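PDB 2YOC: pullulanase from Klebsiella oxytoca, which catalyses the endo-hydrolysis of alpha-1,6-glucosidic linkages in pullulan and related dextrins, and is exported by a type 2 secretion system. Local coordinates for residues P613-Q617 with H639-A643; L104-S108 with F131-R137; H168-K172 with G270-A275. All blocks are in the same frame, centred on the assembly; numbering follows the deposited sequence.

Interaction 1: P613-Q617 with H639-A643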
# COMPACT_ATOMS: atom_id res chain seq x y z
N PRO B 613 -5.02 47.19 22.49
CA PRO B 613 -5.75 46.04 23.03
C PRO B 613 -6.53 45.27 21.98
O PRO B 613 -7.09 45.87 21.06
CB PRO B 613 -6.68 46.65 24.06
CG PRO B 613 -6.02 47.90 24.47
CD PRO B 613 -5.41 48.42 23.21
N TRP B 614 -6.47 43.94 22.09
CA TRP B 614 -7.16 42.97 21.23
C TRP B 614 -6.69 42.95 19.78
O TRP B 614 -7.33 42.32 18.92
CB TRP B 614 -8.68 43.06 21.39
CG TRP B 614 -9.17 42.46 22.68
CD1 TRP B 614 -8.42 42.07 23.75
CD2 TRP B 614 -10.53 42.12 23.00
NE1 TRP B 614 -9.22 41.50 24.72
CE2 TRP B 614 -10.52 41.53 24.29
CE3 TRP B 614 -11.77 42.28 22.33
CZ2 TRP B 614 -11.69 41.11 24.92
CZ3 TRP B 614 -12.93 41.84 22.95
CH2 TRP B 614 -12.89 41.27 24.23
N TYR B 615 -5.51 43.55 19.51
CA TYR B 615 -4.98 43.54 18.16
C TYR B 615 -3.87 42.54 17.98
O TYR B 615 -3.95 41.69 17.09
CB TYR B 615 -4.51 44.93 17.71
CG TYR B 615 -3.86 44.90 16.33
CD1 TYR B 615 -4.62 45.07 15.18
CD2 TYR B 615 -2.48 44.68 16.19
CE1 TYR B 615 -4.04 45.01 13.91
CE2 TYR B 615 -1.89 44.59 14.94
CZ TYR B 615 -2.67 44.78 13.80
OH TYR B 615 -2.10 44.69 12.56
N TYR B 616 -2.77 42.72 18.76
CA TYR B 616 -1.57 41.91 18.62
C TYR B 616 -1.73 40.44 19.03
O TYR B 616 -0.99 39.58 18.54
CB TYR B 616 -0.37 42.58 19.31
CG TYR B 616 0.01 43.95 18.79
CD1 TYR B 616 0.79 44.09 17.65
CD2 TYR B 616 -0.30 45.09 19.51
CE1 TYR B 616 1.19 45.35 17.20
CE2 TYR B 616 0.12 46.35 19.09
CZ TYR B 616 0.86 46.48 17.93
OH TYR B 616 1.28 47.72 17.52
N GLN B 617 -2.69 40.15 19.90
CA GLN B 617 -2.92 38.81 20.40
C GLN B 617 -3.98 38.08 19.58
O GLN B 617 -4.93 38.71 19.10
CB GLN B 617 -3.38 38.88 21.86
CG GLN B 617 -2.53 39.79 22.77
CD GLN B 617 -1.13 39.27 23.06
OE1 GLN B 617 -0.79 38.11 22.78
NE2 GLN B 617 -0.29 40.10 23.66
N HIS B 639 -1.92 39.51 11.56
CA HIS B 639 -2.31 40.91 11.51
C HIS B 639 -1.15 41.76 11.03
O HIS B 639 -0.00 41.60 11.47
CB HIS B 639 -2.87 41.39 12.85
CG HIS B 639 -4.04 40.58 13.34
ND1 HIS B 639 -4.48 40.67 14.65
CD2 HIS B 639 -4.82 39.69 12.68
CE1 HIS B 639 -5.51 39.86 14.74
NE2 HIS B 639 -5.75 39.24 13.58
N ARG B 640 -1.46 42.65 10.07
CA ARG B 640 -0.54 43.53 9.37
C ARG B 640 0.54 44.25 10.20
O ARG B 640 1.72 44.21 9.82
CB ARG B 640 -1.34 44.49 8.49
CG ARG B 640 -2.00 43.80 7.31
CD ARG B 640 -2.94 44.69 6.53
NE ARG B 640 -2.26 45.68 5.69
CZ ARG B 640 -2.84 46.35 4.70
NH1 ARG B 640 -4.12 46.13 4.40
NH2 ARG B 640 -2.15 47.23 3.99
N MSE B 641 0.16 44.91 11.30
CA MSE B 641 1.10 45.63 12.15
C MSE B 641 2.02 44.76 12.98
O MSE B 641 3.19 45.12 13.23
CB MSE B 641 0.43 46.73 12.98
CG MSE B 641 -0.22 47.84 12.13
SE MSE B 641 0.91 48.59 10.73
CE MSE B 641 2.10 49.57 11.83
N PHE B 642 1.53 43.59 13.39
CA PHE B 642 2.40 42.67 14.10
C PHE B 642 3.36 42.01 13.12
O PHE B 642 4.53 41.79 13.46
CB PHE B 642 1.64 41.61 14.91
CG PHE B 642 2.58 40.85 15.84
CD1 PHE B 642 3.38 41.53 16.76
CD2 PHE B 642 2.70 39.47 15.75
CE1 PHE B 642 4.26 40.83 17.59
CE2 PHE B 642 3.58 38.78 16.59
CZ PHE B 642 4.35 39.46 17.51
N ALA B 643 2.90 41.76 11.88
CA ALA B 643 3.79 41.20 10.85
C ALA B 643 4.90 42.23 10.60
O ALA B 643 6.08 41.85 10.52
CB ALA B 643 3.01 40.90 9.57
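H639 occupies the N-cap position ahead of helix 640-655 and meets Y615, in the loop that follows helix 608-611, through both a ring nitrogen and its ring edge. Its ND1 donates a hydrogen bond to the carbonyl O of Y615 (2.7 Å, N-H...O angle 151°), and the edge of its ring approaches the face of the tyrosine ring, an edge-to-face pair with centroids 5.3 Å apart and planes at 52°. The backbone O of H639 in turn accepts from A643 N at 2.9 Å, closing the first helical turn. R640 adds little here: its N is held by D273, and its guanidinium leads away to a salt bridge with E281. At M641, modelled as selenomethionine, the hydroxyl of Y615 reaches the first turn of the helix. M641 N donates to Y615 OH over 2.6 Å, and Y615 CE2 packs on M641 CB at 3.7 Å; the same hydroxyl is also bonded to D273. The F642 ring touches that of Y616, with CD1 of F642 3.7 Å from CD1 of Y616, an apolar contact that L608 extends. Because amides in a first helical turn have no carbonyl in their own helix to bond, the tyrosine hydroxyl and the D273 carboxylate take over that role. This is side-chain capping of a helix N-terminus, here on the helix between the third and fourth strands of the (beta/alpha)8 barrel of a glycoside hydrolase.

Interaction 2: L104-S108 with F131-R137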
# COMPACT_ATOMS: atom_id res chain seq x y z
N LEU B 104 -22.97 24.90 57.26
CA LEU B 104 -21.53 25.09 57.45
C LEU B 104 -20.97 24.55 58.75
O LEU B 104 -21.70 24.31 59.71
CB LEU B 104 -21.17 26.56 57.30
CG LEU B 104 -20.80 26.99 55.91
CD1 LEU B 104 -21.55 28.18 55.50
CD2 LEU B 104 -19.40 27.30 55.80
N ASN B 105 -19.65 24.33 58.75
CA ASN B 105 -18.84 23.88 59.88
C ASN B 105 -18.28 25.16 60.55
O ASN B 105 -18.45 25.37 61.75
CB ASN B 105 -17.77 22.88 59.36
CG ASN B 105 -16.36 22.88 59.93
OD1 ASN B 105 -15.91 23.77 60.67
ND2 ASN B 105 -15.59 21.89 59.51
N LYS B 106 -17.65 26.03 59.73
CA LYS B 106 -17.06 27.31 60.14
C LYS B 106 -17.51 28.47 59.21
O LYS B 106 -17.58 28.29 57.99
CB LYS B 106 -15.52 27.23 60.23
CG LYS B 106 -14.80 26.79 58.96
CD LYS B 106 -13.28 26.88 59.08
CE LYS B 106 -12.57 26.54 57.79
NZ LYS B 106 -12.76 25.11 57.40
N GLU B 107 -17.80 29.66 59.81
CA GLU B 107 -18.20 30.88 59.09
C GLU B 107 -17.03 31.51 58.29
O GLU B 107 -17.26 32.43 57.50
CB GLU B 107 -18.85 31.90 60.04
CG GLU B 107 -20.29 31.59 60.44
CD GLU B 107 -21.06 32.76 61.03
OE1 GLU B 107 -20.47 33.50 61.85
OE2 GLU B 107 -22.24 32.94 60.68
N SER B 108 -15.79 31.01 58.52
CA SER B 108 -14.55 31.41 57.86
C SER B 108 -14.17 30.40 56.74
O SER B 108 -14.75 29.32 56.66
CB SER B 108 -13.43 31.51 58.89
OG SER B 108 -12.16 31.71 58.28
N PHE B 131 -15.84 33.20 51.66
CA PHE B 131 -16.65 33.97 52.62
C PHE B 131 -16.00 35.30 53.06
O PHE B 131 -16.67 36.14 53.69
CB PHE B 131 -17.06 33.11 53.82
CG PHE B 131 -17.71 31.79 53.49
CD1 PHE B 131 -18.92 31.73 52.81
CD2 PHE B 131 -17.13 30.59 53.90
CE1 PHE B 131 -19.54 30.51 52.53
CE2 PHE B 131 -17.74 29.37 53.60
CZ PHE B 131 -18.95 29.34 52.93
N GLY B 132 -14.72 35.48 52.72
CA GLY B 132 -13.94 36.68 52.95
C GLY B 132 -14.01 37.63 51.76
O GLY B 132 -13.37 38.68 51.76
N ASP B 133 -14.78 37.23 50.72
CA ASP B 133 -15.04 37.99 49.49
C ASP B 133 -16.53 38.41 49.45
O ASP B 133 -16.86 39.44 48.87
CB ASP B 133 -14.67 37.18 48.23
CG ASP B 133 -13.18 36.96 47.94
OD1 ASP B 133 -12.33 37.53 48.68
OD2 ASP B 133 -12.87 36.25 46.96
N PHE B 134 -17.42 37.59 50.07
CA PHE B 134 -18.88 37.78 50.16
C PHE B 134 -19.27 37.66 51.64
O PHE B 134 -19.60 36.57 52.11
CB PHE B 134 -19.64 36.75 49.29
CG PHE B 134 -19.29 36.81 47.82
CD1 PHE B 134 -18.19 36.12 47.33
CD2 PHE B 134 -20.05 37.56 46.94
CE1 PHE B 134 -17.84 36.20 45.98
CE2 PHE B 134 -19.72 37.62 45.58
CZ PHE B 134 -18.60 36.96 45.12
N THR B 135 -19.17 38.80 52.36
CA THR B 135 -19.44 38.90 53.80
C THR B 135 -20.79 38.37 54.25
O THR B 135 -20.86 37.77 55.33
CB THR B 135 -19.08 40.29 54.35
OG1 THR B 135 -19.77 41.33 53.65
CG2 THR B 135 -17.59 40.55 54.29
N ASP B 136 -21.84 38.55 53.42
CA ASP B 136 -23.23 38.15 53.67
C ASP B 136 -23.54 36.64 53.57
O ASP B 136 -24.55 36.18 54.12
CB ASP B 136 -24.19 38.96 52.77
CG ASP B 136 -23.75 39.19 51.34
OD1 ASP B 136 -23.43 38.21 50.64
OD2 ASP B 136 -23.75 40.36 50.90
N ARG B 137 -22.67 35.88 52.86
CA ARG B 137 -22.80 34.44 52.59
C ARG B 137 -23.99 34.10 51.69
O ARG B 137 -24.17 32.94 51.31
CB ARG B 137 -22.68 33.58 53.86
CG ARG B 137 -21.22 33.40 54.28
CD ARG B 137 -20.92 33.69 55.74
NE ARG B 137 -21.85 33.01 56.63
CZ ARG B 137 -21.72 31.74 57.02
NH1 ARG B 137 -20.69 31.02 56.61
NH2 ARG B 137 -22.62 31.20 57.82
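Neither segment forms regular secondary structure; both are loops between beta-strands. Segment 104-108 links strand 99-103 to strand 110-117, and segment 131-137 links strand 127-130 to strand 138-141. They draw closest at S108 and F131, whose CA atoms are 6.2 Å apart. The second loop closes with a type I beta turn from F134 to R137, R137 N donating to F134 O at 3.2 Å, and R137 itself takes a left-handed conformation with phi of 67°. Such strand-connecting loops belong to the beta-rich pullulanase-associated domain, a member of the transthyretin clan. No hydrogen bond crosses between the segments; side chains meet each other, and the F131 side chain lies against backbone oxygens of E107 and S108, while the backbone of F131 is bonded to G109 just beyond the first loop. F131 is buried and directs its CB toward the first loop: its CE2 lies 3.4 Å from L104 CD2, its CB 3.7 Å from E107 O, and S108 O sits near the ring plane, 3.9 Å from F131 CD2. A42 and I111 of neighbouring strands pack against both L104 and F131. R137 reaches back across the gap, bringing NH1 to within 3.2 Å of L104 CD1, and one face of its guanidinium is covered by E107 CG. The carboxylate of E107, also bonded to the backbone of N40, forms a salt bridge with R137: OE2 of E107 lies 3.4 Å from NH2 of R137 but well out of the guanidinium plane, so charge attraction acts without an N-H pointing at the oxygen.

Interaction 3: H168-K172 with G270-A275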
# COMPACT_ATOMS: atom_id res chain seq x y z
N HIS B 168 -17.58 40.60 15.31
CA HIS B 168 -16.31 40.87 14.66
C HIS B 168 -16.39 42.00 13.66
O HIS B 168 -16.95 41.83 12.57
CB HIS B 168 -15.83 39.58 13.92
CG HIS B 168 -15.44 38.45 14.83
ND1 HIS B 168 -14.16 37.96 14.84
CD2 HIS B 168 -16.18 37.76 15.73
CE1 HIS B 168 -14.16 37.00 15.75
NE2 HIS B 168 -15.35 36.85 16.32
N TRP B 169 -15.81 43.16 13.99
CA TRP B 169 -15.77 44.27 13.04
C TRP B 169 -14.51 44.00 12.16
O TRP B 169 -13.37 44.24 12.56
CB TRP B 169 -15.71 45.59 13.80
CG TRP B 169 -16.04 46.82 12.99
CD1 TRP B 169 -16.25 46.90 11.64
CD2 TRP B 169 -16.15 48.16 13.50
NE1 TRP B 169 -16.49 48.21 11.28
CE2 TRP B 169 -16.46 49.00 12.41
CE3 TRP B 169 -16.06 48.72 14.79
CZ2 TRP B 169 -16.64 50.37 12.56
CZ3 TRP B 169 -16.27 50.07 14.93
CH2 TRP B 169 -16.52 50.89 13.83
N VAL B 170 -14.74 43.38 11.03
CA VAL B 170 -13.72 42.90 10.10
C VAL B 170 -13.25 43.89 9.02
O VAL B 170 -12.18 43.70 8.44
CB VAL B 170 -14.12 41.54 9.53
CG1 VAL B 170 -14.18 40.52 10.66
CG2 VAL B 170 -15.47 41.62 8.80
N ASP B 171 -14.06 44.90 8.72
CA ASP B 171 -13.74 45.96 7.78
C ASP B 171 -14.61 47.17 8.12
O ASP B 171 -15.56 47.01 8.88
CB ASP B 171 -13.85 45.51 6.31
CG ASP B 171 -15.25 45.33 5.75
OD1 ASP B 171 -16.09 46.24 5.92
OD2 ASP B 171 -15.47 44.36 5.01
N LYS B 172 -14.28 48.37 7.56
CA LYS B 172 -14.99 49.63 7.77
C LYS B 172 -16.53 49.46 7.77
O LYS B 172 -17.19 49.92 8.70
CB LYS B 172 -14.58 50.66 6.70
CG LYS B 172 -13.16 51.25 6.86
CD LYS B 172 -12.51 51.54 5.46
CE LYS B 172 -11.48 52.65 5.47
NZ LYS B 172 -10.60 52.61 4.27
N GLY B 270 -9.84 43.41 12.67
CA GLY B 270 -10.10 43.38 11.24
C GLY B 270 -10.29 44.76 10.68
O GLY B 270 -9.65 45.13 9.69
N VAL B 271 -11.16 45.55 11.33
CA VAL B 271 -11.40 46.92 10.91
C VAL B 271 -10.11 47.78 11.10
O VAL B 271 -9.76 48.54 10.19
CB VAL B 271 -12.70 47.51 11.47
CG1 VAL B 271 -12.69 47.51 12.99
CG2 VAL B 271 -12.95 48.90 10.91
N LEU B 272 -9.37 47.59 12.22
CA LEU B 272 -8.10 48.30 12.46
C LEU B 272 -7.14 48.08 11.32
O LEU B 272 -6.53 49.06 10.87
CB LEU B 272 -7.43 47.94 13.79
CG LEU B 272 -8.20 48.35 15.03
CD1 LEU B 272 -7.56 47.77 16.25
CD2 LEU B 272 -8.29 49.84 15.15
N ASP B 273 -7.04 46.84 10.78
CA ASP B 273 -6.18 46.59 9.63
C ASP B 273 -6.74 47.28 8.39
O ASP B 273 -6.00 47.95 7.68
CB ASP B 273 -5.87 45.08 9.41
CG ASP B 273 -4.56 44.57 10.03
OD1 ASP B 273 -3.85 45.38 10.68
OD2 ASP B 273 -4.22 43.37 9.84
N ASP B 274 -8.04 47.19 8.18
CA ASP B 274 -8.72 47.77 7.01
C ASP B 274 -8.70 49.29 6.97
O ASP B 274 -8.66 49.86 5.88
CB ASP B 274 -10.16 47.24 6.94
CG ASP B 274 -10.99 47.70 5.75
OD1 ASP B 274 -10.60 47.40 4.60
OD2 ASP B 274 -12.07 48.27 5.98
N ALA B 275 -8.75 49.95 8.14
CA ALA B 275 -8.84 51.41 8.22
C ALA B 275 -7.51 52.12 8.31
O ALA B 275 -7.38 53.23 7.77
CB ALA B 275 -9.73 51.81 9.39
O HOH W 1 -12.31 41.84 13.35
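The carbonyl O of W169 accepts two hydrogen bonds at the start of helix 269-280. V271 N donates to it directly at 2.8 Å (N-H...O angle 140°), and a water donates to W169 O at 2.7 Å while accepting from G270 N at 3.0 Å. One carbonyl and one water thus satisfy two first-turn amides. The backbones meet intimately, with V170 CA 3.8 Å from G270 CA, and a beta-carbon on G270 would clash with V170 CA. V170 O and G270 O, both acceptors, lie 3.2 Å apart; their repulsion is offset by R223, whose NH2 donates to G270 O and whose NH1 donates weakly to V170 O, while D274 N also donates to G270 O at 3.0 Å. In the fold of the N2 domain, of the E-set clan, strand 167-169 runs parallel to strand 260-267 in a mixed sheet, and the helix follows directly from that neighbour. Across the sheet-helix junction V271 CG1 sits over the five-membered ring of W169, a CH-pi contact 3.6 Å from its centroid, and W169 NE1 donates to K172 O at 3.2 Å. Further along, K172 N points almost straight at D274 OD2 (2.7 Å, 174°). Two like-charged carboxylates approach here, D274 OD2 lying 4.5 Å from D171 OD1, which accepts from the backbone N of T174.

How the interactions relate
Along the chain interaction 2 comes first, then interaction 3, then interaction 1, each closing before the next opens. Interactions 1 and 3 are neighbours, their centres 12 Å apart, and they meet through D273 of helix 269-280, whose carboxylate probably bonds both Y615 OH and R640 N. This helix of the N2 domain therefore abuts the N-terminus of barrel helix 640-655, tying an accessory domain to the catalytic barrel; W299 of strand 293-299 also packs against interaction 1. Interaction 2 stands apart in the pullulanase-associated domain, its centre 43 Å from that of interaction 1 and 47 Å from that of interaction 3, touching neither.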